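Local coordinates for protein alkane monooxygenase (Geobacillus thermodenitrificans, PDB 3B9O) that is a flavoprotein of the luciferase-like monooxygenase family, built as a TIM barrel, that binds flavin mononucleotide, at residues 50-55 with 402-407; 358-363 with 395-400. One frame throughout, in Å; residues are numbered along the deposited sequence.

Contact 1: 50-55 with 402-407; sequences KFDALF and LYRVDY
R404 and D52 carry the charged part of this contact. The guanidinium meets the carboxylate end-on: NH1 lies 2.6 Å and NH2 2.8 Å from D52 OD1. Both nitrogens come from above one face of the carboxylate, whose plane is turned 59° from the guanidinium. R404 CG lies between the backbone N and the carbonyl carbon (chi1 72°), and a bend at chi3 (58°) places NE. D52 OD2 is bonded to H6. A second salt bridge, weak as a hydrogen bond, joins K50 NZ to D406 OD1 at 3.0 Å; that same oxygen accepts the backbone N-H of Y407.

Side chains grip two main-chain carbonyls. R404 NH1 also donates to K50 O (2.8 Å), nearly in line with the C=O bond; with K50 O and D52 OD1 both at its in-plane edge, the guanidinium's rotation is largely set. The Y407 hydroxyl donates to F51 O at 2.7 Å.

In packing, K50 CB rests 3.7 Å from R404 CG, and K50 CD 3.9 Å from Y407 CE1. Y403 OH, hydrogen-bonded to G49 O, packs beside the F51 ring.

K50, with positive phi, is the C-prime residue of the Schellman motif ending helix 36-48. The loop after helix 384-399 thus clasps a helix-to-strand turn of the TIM barrel.

Contact 2: 358-363 with 395-400; sequences KVADEM and PELQKR
R400 reaches across to helix 358-363 with its chain extended from CG to NE, and its guanidinium is wedged between two acidic residues. The D361 and R400 side chains cross at about a right angle, their carboxylate and guanidinium planes 47° apart. D361 OD1 takes R400 NH1 at 2.8 Å, from the anti side and somewhat out of the carboxylate plane, and R400 NH2 more weakly at 3.0 Å. The other oxygen of D361, OD2, forms a salt bridge with K357.

E396, in the last turn of the helix that R400 follows, holds the guanidinium side-on: NH2 and NE both donate to E396 OE2, which lies in the guanidinium plane. The second oxygen, E396 OE1, meets K399 NZ at 2.9 Å.

Over one guanidinium face, offset toward the rim, sits the A360 methyl, with CB 3.4 Å from R400 NH2. The same methyl packs tightly on L397, A360 CB to L397 CD1 being 3.5 Å, and touches E396 CG at 3.7 Å. M363 and L397 cross at about a right angle, M363 CE to L397 CD2 4.1 Å. The axes of 358-363 and 395-399 come within 9.6 Å and cross at -57°.

R400 between the two carboxylates, helped by K399 on E396 and K357 on D361, probably eases their mutual repulsion; the network borders an apolar seam of A360, M363 and L397 between two outer helices of the barrel.

Both contacts are partly buried, and their centres are 14 Å apart. Contact 1 lies where a strand of the barrel begins, its centre about 16 Å from the centre of the chain, and ties the turn there to an irregular loop. Contact 2 lies among the outer helices, about 23 Å from that centre, and pairs two of them. The chemistry differs accordingly: both use salt bridges, but contact 1 adds side-chain bonds to main-chain carbonyls, while contact 2 adds apolar packing of A360 and M363 on L397. Helix 384-399 and the loop after it join them, with L402 N probably hydrogen-bonded to L397 O and Y403 packed on L397.

Contact 1: 50-55 with 402-407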
loop_
_atom_site.group_PDB
_atom_site.type_symbol
_atom_site.label_atom_id
_atom_site.label_comp_id
_atom_site.label_asym_id
_atom_site.label_seq_id
_atom_site.Cartn_x
_atom_site.Cartn_y
_atom_site.Cartn_z
ATOM N N LYS A 50 -7.395 -6.951 -15.279
ATOM C CA LYS A 50 -6.388 -7.927 -14.763
ATOM C C LYS A 50 -5.394 -7.371 -13.736
ATOM O O LYS A 50 -4.300 -7.923 -13.584
ATOM C CB LYS A 50 -5.620 -8.672 -15.899
ATOM C CG LYS A 50 -6.499 -9.057 -17.074
ATOM C CD LYS A 50 -7.463 -10.163 -16.718
ATOM C CE LYS A 50 -8.410 -10.412 -17.899
ATOM N NZ LYS A 50 -9.352 -11.496 -17.546
ATOM N N PHE A 51 -5.765 -6.302 -13.033
ATOM C CA PHE A 51 -4.883 -5.754 -12.008
ATOM C C PHE A 51 -4.516 -6.821 -10.960
ATOM O O PHE A 51 -5.364 -7.594 -10.591
ATOM C CB PHE A 51 -5.587 -4.580 -11.292
ATOM C CG PHE A 51 -5.377 -3.231 -11.958
ATOM C CD1 PHE A 51 -5.783 -3.008 -13.277
ATOM C CD2 PHE A 51 -4.800 -2.178 -11.256
ATOM C CE1 PHE A 51 -5.600 -1.757 -13.884
ATOM C CE2 PHE A 51 -4.645 -0.923 -11.836
ATOM C CZ PHE A 51 -5.057 -0.714 -13.154
ATOM N N ASP A 52 -3.280 -6.838 -10.463
ATOM C CA ASP A 52 -2.949 -7.664 -9.288
ATOM C C ASP A 52 -3.836 -7.347 -8.074
ATOM O O ASP A 52 -4.392 -8.254 -7.429
ATOM C CB ASP A 52 -1.523 -7.428 -8.798
ATOM C CG ASP A 52 -0.453 -8.046 -9.692
ATOM O OD1 ASP A 52 -0.556 -7.919 -10.923
ATOM O OD2 ASP A 52 0.547 -8.561 -9.156
ATOM N N ALA A 53 -3.908 -6.068 -7.729
ATOM C CA ALA A 53 -4.535 -5.700 -6.449
ATOM C C ALA A 53 -5.062 -4.274 -6.423
ATOM O O ALA A 53 -4.681 -3.411 -7.262
ATOM C CB ALA A 53 -3.542 -5.946 -5.276
ATOM N N LEU A 54 -5.939 -4.045 -5.451
ATOM C CA LEU A 54 -6.337 -2.720 -5.023
ATOM C C LEU A 54 -5.506 -2.420 -3.793
ATOM O O LEU A 54 -5.580 -3.181 -2.819
ATOM C CB LEU A 54 -7.808 -2.766 -4.615
ATOM C CG LEU A 54 -8.665 -1.496 -4.564
ATOM C CD1 LEU A 54 -9.475 -1.349 -3.350
ATOM C CD2 LEU A 54 -8.116 -0.176 -5.140
ATOM N N PHE A 55 -4.737 -1.325 -3.825
ATOM C CA PHE A 55 -3.831 -0.969 -2.718
ATOM C C PHE A 55 -4.436 0.241 -2.012
ATOM O O PHE A 55 -4.541 1.326 -2.596
ATOM C CB PHE A 55 -2.401 -0.672 -3.261
ATOM C CG PHE A 55 -1.350 -0.417 -2.190
ATOM C CD1 PHE A 55 -0.231 -1.236 -2.097
ATOM C CD2 PHE A 55 -1.456 0.645 -1.299
ATOM C CE1 PHE A 55 0.777 -1.001 -1.115
ATOM C CE2 PHE A 55 -0.460 0.874 -0.286
ATOM C CZ PHE A 55 0.654 0.060 -0.216
ATOM N N LEU A 402 4.281 -7.979 -21.507
ATOM C CA LEU A 402 4.702 -7.226 -20.302
ATOM C C LEU A 402 3.658 -7.227 -19.165
ATOM O O LEU A 402 3.822 -6.558 -18.133
ATOM C CB LEU A 402 4.997 -5.779 -20.691
ATOM C CG LEU A 402 6.272 -5.553 -21.530
ATOM C CD1 LEU A 402 6.170 -4.151 -22.106
ATOM C CD2 LEU A 402 7.538 -5.726 -20.703
ATOM N N TYR A 403 2.546 -7.929 -19.382
ATOM C CA TYR A 403 1.421 -7.843 -18.457
ATOM C C TYR A 403 0.494 -8.993 -18.734
ATOM O O TYR A 403 0.270 -9.325 -19.876
ATOM C CB TYR A 403 0.650 -6.551 -18.674
ATOM C CG TYR A 403 -0.498 -6.240 -17.721
ATOM C CD1 TYR A 403 -0.254 -5.901 -16.372
ATOM C CD2 TYR A 403 -1.831 -6.194 -18.181
ATOM C CE1 TYR A 403 -1.316 -5.579 -15.494
ATOM C CE2 TYR A 403 -2.892 -5.860 -17.323
ATOM C CZ TYR A 403 -2.623 -5.516 -15.987
ATOM O OH TYR A 403 -3.657 -5.163 -15.124
ATOM N N ARG A 404 -0.079 -9.543 -17.669
ATOM C CA ARG A 404 -0.835 -10.799 -17.764
ATOM C C ARG A 404 -2.026 -10.638 -18.684
ATOM O O ARG A 404 -2.719 -9.627 -18.641
ATOM C CB ARG A 404 -1.281 -11.267 -16.364
ATOM C CG ARG A 404 -2.421 -10.428 -15.699
ATOM C CD ARG A 404 -2.951 -11.136 -14.384
ATOM N NE ARG A 404 -1.781 -11.260 -13.519
ATOM C CZ ARG A 404 -1.281 -10.259 -12.795
ATOM N NH1 ARG A 404 -1.903 -9.074 -12.772
ATOM N NH2 ARG A 404 -0.155 -10.447 -12.108
ATOM N N VAL A 405 -2.273 -11.637 -19.509
ATOM C CA VAL A 405 -3.509 -11.609 -20.265
ATOM C C VAL A 405 -4.665 -12.191 -19.471
ATOM O O VAL A 405 -5.829 -11.855 -19.727
ATOM C CB VAL A 405 -3.400 -12.150 -21.725
ATOM C CG1 VAL A 405 -1.987 -11.939 -22.298
ATOM C CG2 VAL A 405 -3.818 -13.517 -21.830
ATOM N N ASP A 406 -4.338 -13.024 -18.486
ATOM C CA ASP A 406 -5.339 -13.452 -17.510
ATOM C C ASP A 406 -4.629 -13.991 -16.287
ATOM O O ASP A 406 -3.434 -14.231 -16.303
ATOM C CB ASP A 406 -6.282 -14.507 -18.096
ATOM C CG ASP A 406 -7.697 -14.468 -17.462
ATOM O OD1 ASP A 406 -7.913 -13.809 -16.412
ATOM O OD2 ASP A 406 -8.595 -15.119 -18.047
ATOM N N TYR A 407 -5.367 -14.129 -15.200
ATOM C CA TYR A 407 -4.774 -14.408 -13.885
ATOM C C TYR A 407 -4.243 -15.832 -13.730
ATOM O O TYR A 407 -4.817 -16.766 -14.308
ATOM C CB TYR A 407 -5.868 -14.219 -12.807
ATOM C CG TYR A 407 -6.265 -12.787 -12.552
ATOM C CD1 TYR A 407 -7.402 -12.249 -13.146
ATOM C CD2 TYR A 407 -5.528 -11.985 -11.685
ATOM C CE1 TYR A 407 -7.799 -10.935 -12.877
ATOM C CE2 TYR A 407 -5.900 -10.670 -11.418
ATOM C CZ TYR A 407 -7.043 -10.156 -12.023
ATOM O OH TYR A 407 -7.458 -8.870 -11.761
#

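Contact 2: 358-363 with 395-400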
loop_
_atom_site.group_PDB
_atom_site.type_symbol
_atom_site.label_atom_id
_atom_site.label_comp_id
_atom_site.label_asym_id
_atom_site.label_seq_id
_atom_site.Cartn_x
_atom_site.Cartn_y
_atom_site.Cartn_z
ATOM N N LYS A 358 4.030 4.896 -25.772
ATOM C CA LYS A 358 4.924 5.685 -24.889
ATOM C C LYS A 358 4.813 5.287 -23.414
ATOM O O LYS A 358 5.845 5.098 -22.739
ATOM C CB LYS A 358 4.686 7.191 -25.024
ATOM C CG LYS A 358 5.550 8.017 -24.056
ATOM C CD LYS A 358 5.588 9.479 -24.400
ATOM C CE LYS A 358 6.404 10.202 -23.313
ATOM N NZ LYS A 358 5.839 11.508 -22.961
ATOM N N VAL A 359 3.592 5.195 -22.897
ATOM C CA VAL A 359 3.426 4.835 -21.454
ATOM C C VAL A 359 4.097 3.497 -21.171
ATOM O O VAL A 359 4.825 3.312 -20.179
ATOM C CB VAL A 359 1.907 4.795 -21.050
ATOM C CG1 VAL A 359 1.683 4.275 -19.606
ATOM C CG2 VAL A 359 1.272 6.185 -21.244
ATOM N N ALA A 360 3.813 2.539 -22.030
ATOM C CA ALA A 360 4.369 1.220 -21.912
ATOM C C ALA A 360 5.900 1.217 -21.998
ATOM O O ALA A 360 6.599 0.509 -21.210
ATOM C CB ALA A 360 3.759 0.310 -23.000
ATOM N N ASP A 361 6.421 1.962 -22.983
ATOM C CA ASP A 361 7.892 2.187 -23.084
ATOM C C ASP A 361 8.523 2.685 -21.772
ATOM O O ASP A 361 9.551 2.145 -21.303
ATOM C CB ASP A 361 8.249 3.155 -24.240
ATOM C CG ASP A 361 8.023 2.543 -25.618
ATOM O OD1 ASP A 361 7.932 1.306 -25.725
ATOM O OD2 ASP A 361 7.914 3.300 -26.620
ATOM N N GLU A 362 7.895 3.693 -21.183
ATOM C CA GLU A 362 8.415 4.304 -19.946
ATOM C C GLU A 362 8.275 3.381 -18.760
ATOM O O GLU A 362 9.187 3.282 -17.945
ATOM C CB GLU A 362 7.773 5.676 -19.698
ATOM C CG GLU A 362 8.141 6.618 -20.838
ATOM C CD GLU A 362 7.675 8.038 -20.632
ATOM O OE1 GLU A 362 8.382 8.946 -21.136
ATOM O OE2 GLU A 362 6.623 8.265 -19.986
ATOM N N MET A 363 7.158 2.657 -18.692
ATOM C CA MET A 363 7.001 1.613 -17.675
ATOM C C MET A 363 8.046 0.542 -17.808
ATOM O O MET A 363 8.690 0.152 -16.832
ATOM C CB MET A 363 5.605 1.029 -17.740
ATOM C CG MET A 363 4.496 2.080 -17.363
ATOM S SD MET A 363 2.843 1.322 -17.490
ATOM C CE MET A 363 2.903 0.092 -16.208
ATOM N N PRO A 395 -3.877 -3.370 -23.192
ATOM C CA PRO A 395 -3.690 -4.201 -24.415
ATOM C C PRO A 395 -2.276 -4.048 -25.030
ATOM O O PRO A 395 -1.695 -5.025 -25.534
ATOM C CB PRO A 395 -4.780 -3.679 -25.391
ATOM C CG PRO A 395 -5.762 -3.006 -24.517
ATOM C CD PRO A 395 -4.986 -2.410 -23.350
ATOM N N GLU A 396 -1.724 -2.839 -24.934
ATOM C CA GLU A 396 -0.359 -2.559 -25.391
ATOM C C GLU A 396 0.683 -3.359 -24.581
ATOM O O GLU A 396 1.575 -3.985 -25.140
ATOM C CB GLU A 396 -0.082 -1.060 -25.279
ATOM C CG GLU A 396 1.381 -0.651 -25.633
ATOM C CD GLU A 396 1.676 -0.725 -27.132
ATOM O OE1 GLU A 396 0.712 -0.748 -27.953
ATOM O OE2 GLU A 396 2.883 -0.751 -27.465
ATOM N N LEU A 397 0.563 -3.318 -23.264
ATOM C CA LEU A 397 1.395 -4.130 -22.387
ATOM C C LEU A 397 1.236 -5.631 -22.668
ATOM O O LEU A 397 2.217 -6.370 -22.656
ATOM C CB LEU A 397 1.013 -3.862 -20.918
ATOM C CG LEU A 397 1.778 -2.903 -20.018
ATOM C CD1 LEU A 397 2.875 -2.070 -20.664
ATOM C CD2 LEU A 397 0.883 -2.158 -18.986
ATOM N N GLN A 398 -0.007 -6.081 -22.846
ATOM C CA GLN A 398 -0.310 -7.512 -23.096
ATOM C C GLN A 398 0.306 -8.050 -24.407
ATOM O O GLN A 398 0.935 -9.111 -24.420
ATOM C CB GLN A 398 -1.823 -7.751 -23.094
ATOM C CG GLN A 398 -2.447 -7.655 -21.694
ATOM C CD GLN A 398 -3.979 -7.694 -21.672
ATOM O OE1 GLN A 398 -4.574 -8.202 -20.699
ATOM N NE2 GLN A 398 -4.618 -7.157 -22.697
ATOM N N LYS A 399 0.152 -7.282 -25.486
ATOM C CA LYS A 399 0.703 -7.628 -26.807
ATOM C C LYS A 399 2.238 -7.776 -26.737
ATOM O O LYS A 399 2.839 -8.607 -27.424
ATOM C CB LYS A 399 0.248 -6.584 -27.833
ATOM C CG LYS A 399 1.254 -6.216 -28.890
ATOM C CD LYS A 399 1.466 -4.692 -28.977
ATOM C CE LYS A 399 0.427 -4.006 -29.865
ATOM N NZ LYS A 399 0.884 -2.611 -30.215
ATOM N N ARG A 400 2.867 -6.990 -25.876
ATOM C CA ARG A 400 4.315 -7.016 -25.719
ATOM C C ARG A 400 4.870 -8.051 -24.750
ATOM O O ARG A 400 6.096 -8.107 -24.539
ATOM C CB ARG A 400 4.775 -5.669 -25.210
ATOM C CG ARG A 400 4.661 -4.564 -26.158
ATOM C CD ARG A 400 5.495 -3.512 -25.482
ATOM N NE ARG A 400 5.120 -2.217 -25.926
ATOM C CZ ARG A 400 5.751 -1.108 -25.599
ATOM N NH1 ARG A 400 6.843 -1.112 -24.833
ATOM N NH2 ARG A 400 5.268 0.001 -26.068
#